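Local coordinates for A rubisco-like protein (Burkholderia fungorum, PDB 3NWR), which is a rubisco-like protein of unassigned function, probably a lyase-class enzyme, with the two-domain fold of the rubisco large subunit, at residues A[242-247]-A[274-279]; A[235-240]-A[258-263]; A[210-215]-A[248-253]. All blocks are in the same frame, centred on the assembly; numbering follows the deposited sequence.

Contact 1 of 3, residues A[242-247]-A[274-279]; sequences AMRRHA and RRTTPL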
# COMPACT_ATOMS: atom_id res chain seq x y z
N ALA A 242 4.59 17.87 -6.43
CA ALA A 242 3.96 18.82 -5.53
C ALA A 242 4.55 18.72 -4.12
O ALA A 242 4.82 19.75 -3.49
CB ALA A 242 2.45 18.64 -5.50
N MET A 243 4.76 17.50 -3.64
CA MET A 243 5.37 17.31 -2.32
C MET A 243 6.73 17.98 -2.21
O MET A 243 7.05 18.55 -1.16
CB MET A 243 5.53 15.84 -1.95
CG MET A 243 4.24 15.19 -1.53
SD MET A 243 4.54 13.76 -0.45
CE MET A 243 5.30 12.66 -1.61
N ARG A 244 7.53 17.89 -3.26
CA ARG A 244 8.83 18.55 -3.25
C ARG A 244 8.67 20.06 -3.15
O ARG A 244 9.41 20.72 -2.41
CB ARG A 244 9.67 18.18 -4.47
CG ARG A 244 10.40 16.84 -4.32
CD ARG A 244 11.16 16.44 -5.58
NE ARG A 244 12.19 15.45 -5.29
CZ ARG A 244 12.68 14.59 -6.18
NH1 ARG A 244 12.23 14.58 -7.43
NH2 ARG A 244 13.62 13.72 -5.81
N ARG A 245 7.71 20.62 -3.89
CA ARG A 245 7.44 22.05 -3.79
C ARG A 245 6.99 22.41 -2.37
O ARG A 245 7.42 23.42 -1.82
CB ARG A 245 6.39 22.50 -4.81
CG ARG A 245 6.89 22.42 -6.25
CD ARG A 245 5.93 23.08 -7.24
NE ARG A 245 4.62 22.44 -7.28
CZ ARG A 245 4.29 21.43 -8.09
NH1 ARG A 245 5.18 20.91 -8.93
NH2 ARG A 245 3.06 20.93 -8.06
N HIS A 246 6.12 21.58 -1.79
CA HIS A 246 5.66 21.84 -0.43
C HIS A 246 6.82 21.81 0.57
O HIS A 246 6.89 22.63 1.47
CB HIS A 246 4.62 20.81 0.03
CG HIS A 246 3.39 20.73 -0.82
ND1 HIS A 246 2.91 21.78 -1.57
CD2 HIS A 246 2.52 19.70 -1.01
CE1 HIS A 246 1.81 21.40 -2.20
NE2 HIS A 246 1.55 20.15 -1.88
N ALA A 247 7.71 20.84 0.41
CA ALA A 247 8.83 20.70 1.32
C ALA A 247 9.79 21.89 1.21
O ALA A 247 10.32 22.37 2.23
CB ALA A 247 9.57 19.38 1.07
N ARG A 274 13.10 12.07 0.15
CA ARG A 274 14.15 12.02 1.16
C ARG A 274 15.45 12.63 0.66
O ARG A 274 16.17 13.29 1.43
CB ARG A 274 14.40 10.57 1.59
CG ARG A 274 15.72 10.34 2.35
CD ARG A 274 15.60 10.71 3.84
NE ARG A 274 15.48 12.15 4.06
CZ ARG A 274 15.26 12.74 5.24
NH1 ARG A 274 15.10 12.02 6.36
NH2 ARG A 274 15.20 14.06 5.27
N ARG A 275 15.76 12.39 -0.61
CA ARG A 275 17.02 12.88 -1.16
C ARG A 275 17.05 14.39 -1.37
O ARG A 275 18.12 14.99 -1.42
CB ARG A 275 17.35 12.18 -2.48
CG ARG A 275 17.83 10.75 -2.32
CD ARG A 275 18.54 10.29 -3.59
NE ARG A 275 17.69 10.50 -4.75
CZ ARG A 275 16.75 9.65 -5.14
NH1 ARG A 275 16.56 8.52 -4.46
NH2 ARG A 275 16.00 9.93 -6.20
N THR A 276 15.88 15.01 -1.49
CA THR A 276 15.85 16.44 -1.79
C THR A 276 15.42 17.35 -0.62
O THR A 276 15.54 18.57 -0.73
CB THR A 276 15.01 16.75 -3.06
OG1 THR A 276 13.70 16.19 -2.92
CG2 THR A 276 15.68 16.13 -4.28
N THR A 277 14.94 16.78 0.48
CA THR A 277 14.64 17.62 1.64
C THR A 277 15.55 17.36 2.83
O THR A 277 15.80 16.20 3.20
CB THR A 277 13.18 17.54 2.10
OG1 THR A 277 12.97 18.50 3.16
CG2 THR A 277 12.85 16.17 2.62
N PRO A 278 16.04 18.44 3.45
CA PRO A 278 16.88 18.32 4.64
C PRO A 278 16.07 18.30 5.93
O PRO A 278 16.66 18.30 7.02
CB PRO A 278 17.73 19.60 4.58
CG PRO A 278 16.83 20.59 3.93
CD PRO A 278 16.01 19.82 2.92
N LEU A 279 14.75 18.28 5.82
CA LEU A 279 13.87 18.33 6.98
C LEU A 279 13.69 16.95 7.60
O LEU A 279 14.03 15.93 7.00
CB LEU A 279 12.50 18.90 6.58
CG LEU A 279 12.55 20.26 5.88
CD1 LEU A 279 11.20 20.64 5.32
CD2 LEU A 279 13.06 21.30 6.87
O HOH W 1 12.89 21.26 2.13
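The long side chain of Arg-244 and the short one of Thr-276 meet at about a right angle, the arginine crossing the threonine where its two branches part. The arginine is extended from CG to NE, and NE donates to OG1 of Thr-276 at 2.9 Å with an N-H...O angle of 149°; the hydroxyl lies 19° out of the guanidinium plane. OG1 sits between the backbone N and the carbonyl carbon (chi1 55°), where it also makes a weak hydrogen bond to Leu-273 O one turn back. The methyl CG2 takes the place alongside, 3.5 Å from NH2 of Arg-244. One threonine thus offers the guanidinium a polar and an apolar branch together. Beyond it, the guanidinium groups of Arg-244 and Arg-275 come within 4.5 Å of each other, NH2 to NH2. Both NH2 atoms form salt bridges with Asp-241 of the second subunit, whose carboxylate probably offsets the repulsion between the two like charges.

Farther along, the packing is closer to the backbone. CB of Ala-247 faces OG1 of Thr-277 at 4.1 Å, and a water joins that hydroxyl to Ala-247 O, its bond to the carbonyl being weak. CD1 of Leu-279 rests 3.6 Å from the same Ala-247 O. The chain is turned by an ST turn, in which Thr-277 OG1 accepts from Leu-279 N at 3.2 Å, while NH2 of Arg-274 reaches round to the carbonyls of both Thr-277 and Leu-279. Arg-274 NH1 has a second hold, a salt bridge to Asp-314. Helices 240-252 and 267-276 belong to successive beta-alpha units, and their meeting before strand 280-284 is characteristic of the outer helical layer of a TIM barrel, here joined to the dimer interface.

Contact 2 of 3, residues A[235-240]-A[258-263]; sequences NITDDL and VMASIN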
# COMPACT_ATOMS: atom_id res chain seq x y z
N ASN A 235 1.64 18.28 7.08
CA ASN A 235 1.29 17.18 6.19
C ASN A 235 1.35 17.62 4.73
O ASN A 235 0.45 18.31 4.24
CB ASN A 235 -0.09 16.63 6.54
CG ASN A 235 -0.45 15.41 5.72
OD1 ASN A 235 0.40 14.86 5.03
ND2 ASN A 235 -1.70 14.97 5.81
N ILE A 236 2.41 17.22 4.04
CA ILE A 236 2.62 17.64 2.66
C ILE A 236 2.23 16.56 1.66
O ILE A 236 2.43 16.73 0.46
CB ILE A 236 4.08 18.05 2.39
CG1 ILE A 236 5.01 16.85 2.57
CG2 ILE A 236 4.49 19.23 3.29
CD1 ILE A 236 6.44 17.09 2.06
N THR A 237 1.66 15.46 2.16
CA THR A 237 1.18 14.37 1.31
C THR A 237 0.51 14.90 0.04
O THR A 237 -0.45 15.67 0.13
CB THR A 237 0.15 13.49 2.06
OG1 THR A 237 0.74 12.96 3.25
CG2 THR A 237 -0.33 12.34 1.16
N ASP A 238 1.02 14.49 -1.12
CA ASP A 238 0.53 14.96 -2.41
C ASP A 238 1.26 14.19 -3.50
O ASP A 238 2.13 13.36 -3.23
CB ASP A 238 0.85 16.46 -2.58
CG ASP A 238 -0.18 17.21 -3.41
OD1 ASP A 238 -0.81 16.62 -4.31
OD2 ASP A 238 -0.34 18.43 -3.17
N ASP A 239 0.90 14.48 -4.74
CA ASP A 239 1.69 14.09 -5.88
C ASP A 239 3.17 14.41 -5.61
O ASP A 239 3.48 15.39 -4.93
CB ASP A 239 1.16 14.88 -7.07
CG ASP A 239 2.12 14.95 -8.19
OD1 ASP A 239 2.13 14.00 -8.99
OD2 ASP A 239 2.84 15.97 -8.27
N LEU A 240 4.10 13.58 -6.10
CA LEU A 240 5.51 13.73 -5.72
C LEU A 240 6.09 15.11 -6.07
O LEU A 240 6.72 15.74 -5.22
CB LEU A 240 6.38 12.62 -6.32
CG LEU A 240 7.89 12.60 -6.01
CD1 LEU A 240 8.70 13.60 -6.87
CD2 LEU A 240 8.17 12.81 -4.52
N VAL A 258 8.47 17.72 7.82
CA VAL A 258 7.31 17.43 6.98
C VAL A 258 6.79 16.02 7.28
O VAL A 258 7.56 15.12 7.59
CB VAL A 258 7.61 17.57 5.48
CG1 VAL A 258 7.87 19.04 5.14
CG2 VAL A 258 8.79 16.70 5.09
N MET A 259 5.47 15.87 7.19
CA MET A 259 4.80 14.61 7.42
C MET A 259 4.26 14.10 6.09
O MET A 259 3.87 14.89 5.23
CB MET A 259 3.64 14.85 8.39
CG MET A 259 2.54 13.81 8.38
SD MET A 259 1.27 14.39 9.54
CE MET A 259 -0.10 13.34 9.06
N ALA A 260 4.25 12.78 5.91
CA ALA A 260 3.70 12.17 4.70
C ALA A 260 2.97 10.88 5.04
O ALA A 260 3.42 10.12 5.90
CB ALA A 260 4.81 11.89 3.67
N SER A 261 1.84 10.64 4.37
CA SER A 261 1.11 9.38 4.50
C SER A 261 1.83 8.35 3.64
O SER A 261 1.54 8.19 2.45
CB SER A 261 -0.33 9.56 4.05
OG SER A 261 -1.01 10.42 4.94
N ILE A 262 2.78 7.66 4.26
CA ILE A 262 3.69 6.80 3.51
C ILE A 262 3.03 5.76 2.61
O ILE A 262 3.49 5.53 1.50
CB ILE A 262 4.72 6.12 4.44
CG1 ILE A 262 4.03 5.47 5.64
CG2 ILE A 262 5.75 7.15 4.89
CD1 ILE A 262 4.96 4.56 6.50
N ASN A 263 1.98 5.10 3.09
CA ASN A 263 1.39 4.03 2.29
C ASN A 263 0.87 4.52 0.95
O ASN A 263 0.97 3.82 -0.06
CB ASN A 263 0.29 3.32 3.06
CG ASN A 263 0.81 2.62 4.28
OD1 ASN A 263 1.85 1.94 4.23
ND2 ASN A 263 0.12 2.80 5.41
O HOH W 2 -2.49 12.61 3.93
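Where strands 233-235 and 257-261 run side by side in the parallel sheet of the TIM barrel, Asn-235 pairs with Met-259 and the loop beyond it is tied to the neighbouring strand. The last sheet bond runs from Ile-236 N to Met-259 O, 3.0 Å long. Thereafter side chains take over. Asn-235 forms an Asx turn: its OD1 accepts from Thr-237 N, 3.2 Å away and raised 45° above the amide plane, and also from Thr-237 OG1, anti to its carbonyl carbon (chi1 -58°), at 2.6 Å, this donor lying in the plane on a lone pair. Having given its proton to OD1, the threonine hydroxyl accepts from Ser-261 N at 2.8 Å, with an N-H...O angle of 158°. An amide, a hydroxyl and a backbone N-H thereby form a chain of bonds across the two segments, fixing the hydroxyl's direction.

The other half of the Asn-235 amide is held too. ND2 donates to Cys-200 O and to a water that bonds Ser-261 OG, itself paired with Asn-286. On the same side of the sheet, the extended Met-259 chain passes obliquely across the amide, with CE 3.9 Å from CG of Asn-235. The Ile-236 side chain meets Val-258 through apolar atoms alone: CD1 presses on CB at 3.6 Å, and CG2 lies 3.9 Å from the valine CG1. Ala-247 of helix 240-252 also touches Ile-236.

Asn-235 N is hydrogen-bonded to Asp-196, next in sequence to the carboxylated Lys-195, while Thr-237 O accepts from Asn-106 of the second subunit. Strand ends and loops gathered round a carboxylated lysine at the C-terminal mouth of the barrel are characteristic of the rubisco active site, and this contact probably forms part of the corresponding rim.

Contact 3 of 3, residues A[210-215]-A[248-253]; sequences ERVRAV and ELVERE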
# COMPACT_ATOMS: atom_id res chain seq x y z
N GLU A 210 -0.78 28.56 2.24
CA GLU A 210 -1.27 29.53 3.21
C GLU A 210 -1.09 29.04 4.64
O GLU A 210 -0.72 29.80 5.53
CB GLU A 210 -2.75 29.83 3.00
CG GLU A 210 -3.11 30.41 1.65
CD GLU A 210 -4.61 30.62 1.51
OE1 GLU A 210 -5.28 30.85 2.54
OE2 GLU A 210 -5.11 30.56 0.37
N ARG A 211 -1.36 27.76 4.86
CA ARG A 211 -1.28 27.20 6.20
C ARG A 211 0.16 27.23 6.73
O ARG A 211 0.39 27.61 7.87
CB ARG A 211 -1.85 25.78 6.22
CG ARG A 211 -2.06 25.22 7.61
CD ARG A 211 -2.84 23.91 7.59
NE ARG A 211 -2.01 22.75 7.26
CZ ARG A 211 -2.00 22.13 6.09
NH1 ARG A 211 -2.75 22.58 5.08
NH2 ARG A 211 -1.22 21.07 5.90
N VAL A 212 1.11 26.83 5.89
CA VAL A 212 2.52 26.83 6.30
C VAL A 212 2.98 28.25 6.64
O VAL A 212 3.60 28.46 7.68
CB VAL A 212 3.44 26.23 5.22
CG1 VAL A 212 4.91 26.46 5.58
CG2 VAL A 212 3.17 24.73 5.06
N ARG A 213 2.67 29.20 5.77
CA ARG A 213 3.06 30.58 6.02
C ARG A 213 2.46 31.15 7.31
O ARG A 213 3.16 31.76 8.12
CB ARG A 213 2.72 31.47 4.82
CG ARG A 213 3.48 31.11 3.56
CD ARG A 213 3.11 32.08 2.44
NE ARG A 213 4.03 31.97 1.31
CZ ARG A 213 3.75 31.30 0.20
NH1 ARG A 213 2.58 30.70 0.06
NH2 ARG A 213 4.64 31.25 -0.78
N ALA A 214 1.16 30.95 7.51
CA ALA A 214 0.50 31.50 8.70
C ALA A 214 1.00 30.83 9.98
O ALA A 214 1.32 31.50 10.96
CB ALA A 214 -1.01 31.37 8.60
N VAL A 215 1.06 29.51 9.96
CA VAL A 215 1.52 28.77 11.13
C VAL A 215 2.96 29.08 11.51
O VAL A 215 3.27 29.29 12.68
CB VAL A 215 1.33 27.24 10.94
CG1 VAL A 215 2.03 26.47 12.04
CG2 VAL A 215 -0.16 26.89 10.91
N GLU A 248 9.99 22.38 -0.01
CA GLU A 248 10.81 23.57 -0.22
C GLU A 248 10.21 24.77 0.50
O GLU A 248 10.92 25.54 1.15
CB GLU A 248 10.95 23.88 -1.71
CG GLU A 248 11.76 22.88 -2.50
CD GLU A 248 11.84 23.27 -3.97
OE1 GLU A 248 11.78 24.48 -4.26
OE2 GLU A 248 11.96 22.36 -4.82
N LEU A 249 8.89 24.92 0.41
CA LEU A 249 8.21 26.02 1.10
C LEU A 249 8.36 25.91 2.62
O LEU A 249 8.66 26.89 3.30
CB LEU A 249 6.73 26.09 0.73
CG LEU A 249 5.93 27.13 1.52
CD1 LEU A 249 6.41 28.55 1.18
CD2 LEU A 249 4.44 26.99 1.29
N VAL A 250 8.15 24.71 3.16
CA VAL A 250 8.28 24.53 4.60
C VAL A 250 9.68 24.95 5.04
O VAL A 250 9.83 25.65 6.04
CB VAL A 250 7.96 23.07 5.03
CG1 VAL A 250 8.31 22.85 6.51
CG2 VAL A 250 6.49 22.77 4.81
N GLU A 251 10.70 24.55 4.29
CA GLU A 251 12.07 24.93 4.63
C GLU A 251 12.27 26.44 4.55
O GLU A 251 12.87 27.05 5.45
CB GLU A 251 13.09 24.21 3.75
CG GLU A 251 14.53 24.58 4.07
CD GLU A 251 15.54 23.80 3.25
OE1 GLU A 251 15.13 22.96 2.41
OE2 GLU A 251 16.75 24.04 3.44
N ARG A 252 11.77 27.05 3.48
CA ARG A 252 11.93 28.50 3.30
C ARG A 252 11.29 29.29 4.43
O ARG A 252 11.78 30.36 4.83
CB ARG A 252 11.35 28.94 1.96
CG ARG A 252 12.25 28.65 0.78
CD ARG A 252 11.83 29.46 -0.45
NE ARG A 252 10.44 29.21 -0.82
CZ ARG A 252 10.04 28.20 -1.58
NH1 ARG A 252 10.93 27.34 -2.06
NH2 ARG A 252 8.75 28.05 -1.87
N GLU A 253 10.19 28.76 4.96
CA GLU A 253 9.44 29.41 6.03
C GLU A 253 9.99 29.08 7.42
O GLU A 253 9.39 29.45 8.42
CB GLU A 253 7.96 29.06 5.92
CG GLU A 253 7.30 29.66 4.69
CD GLU A 253 7.14 31.17 4.80
OE1 GLU A 253 6.89 31.65 5.92
OE2 GLU A 253 7.25 31.86 3.76
O HOH W 3 5.28 33.24 7.34
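Val-212 fits between Leu-249, Val-250 and Glu-253, overlapping all three with its CB and both methyls. Its CG2 meets CG2 of Val-250 at 3.9 Å, the two side chains crossing at about a right angle; CB lies 4.1 Å from CD2 of Leu-249, and CG1 touches CB of Glu-253 at 4.0 Å. This is the side-by-side packing of neighbouring helices in a TIM barrel. The short axes of 210-215 and 248-252 run nearly parallel, 13° apart and 9.8 Å at closest approach, as expected of helices that each lead back toward the start of the next strand. Phe-234 of strand 233-235 reaches both Val-212 and Val-250 and links the pair to the sheet beneath.

Toward the surface the packing becomes mixed. Arg-213 stretches across Leu-249 at about a right angle and lays one face of its guanidinium over CD1, offset toward the rim, with NH2 at 3.8 Å. Glu-253, the first residue to leave the helix, has a bend in its side chain (chi2 -71°) that places CD beside CG of Arg-213. Its carboxylate plane is turned 68° from the guanidinium, and OE2 stays 4.0 Å from Arg-213 NE, too far for a salt bridge. OE1 instead pairs with Arg-220, and accepts from a water that also donates to Arg-213 O, each bond 2.7 Å long.

How the contacts relate
Helix 240-252 is the element round which the three contacts are arranged: contact 1 uses its first half, contact 3 its last turns, and contact 2 the loop leading into it and the strand that follows. The centres of contacts 1 and 2 lie about 10 Å apart, joined by a probable hydrogen bond of 2.9 Å from His-246 NE2 to Asp-238 OD2. Contacts 1 and 3, their centres about 12 Å apart, meet where Leu-279 CD1 packs 3.8 Å from Val-250 CG1. Contact 2 lies nearest the chain centre and probably borders the region of the carboxylated lysine; Asp-196 links it to contact 3 by binding both Asn-235 and Arg-211. Contacts 1 and 2 also reach the second subunit.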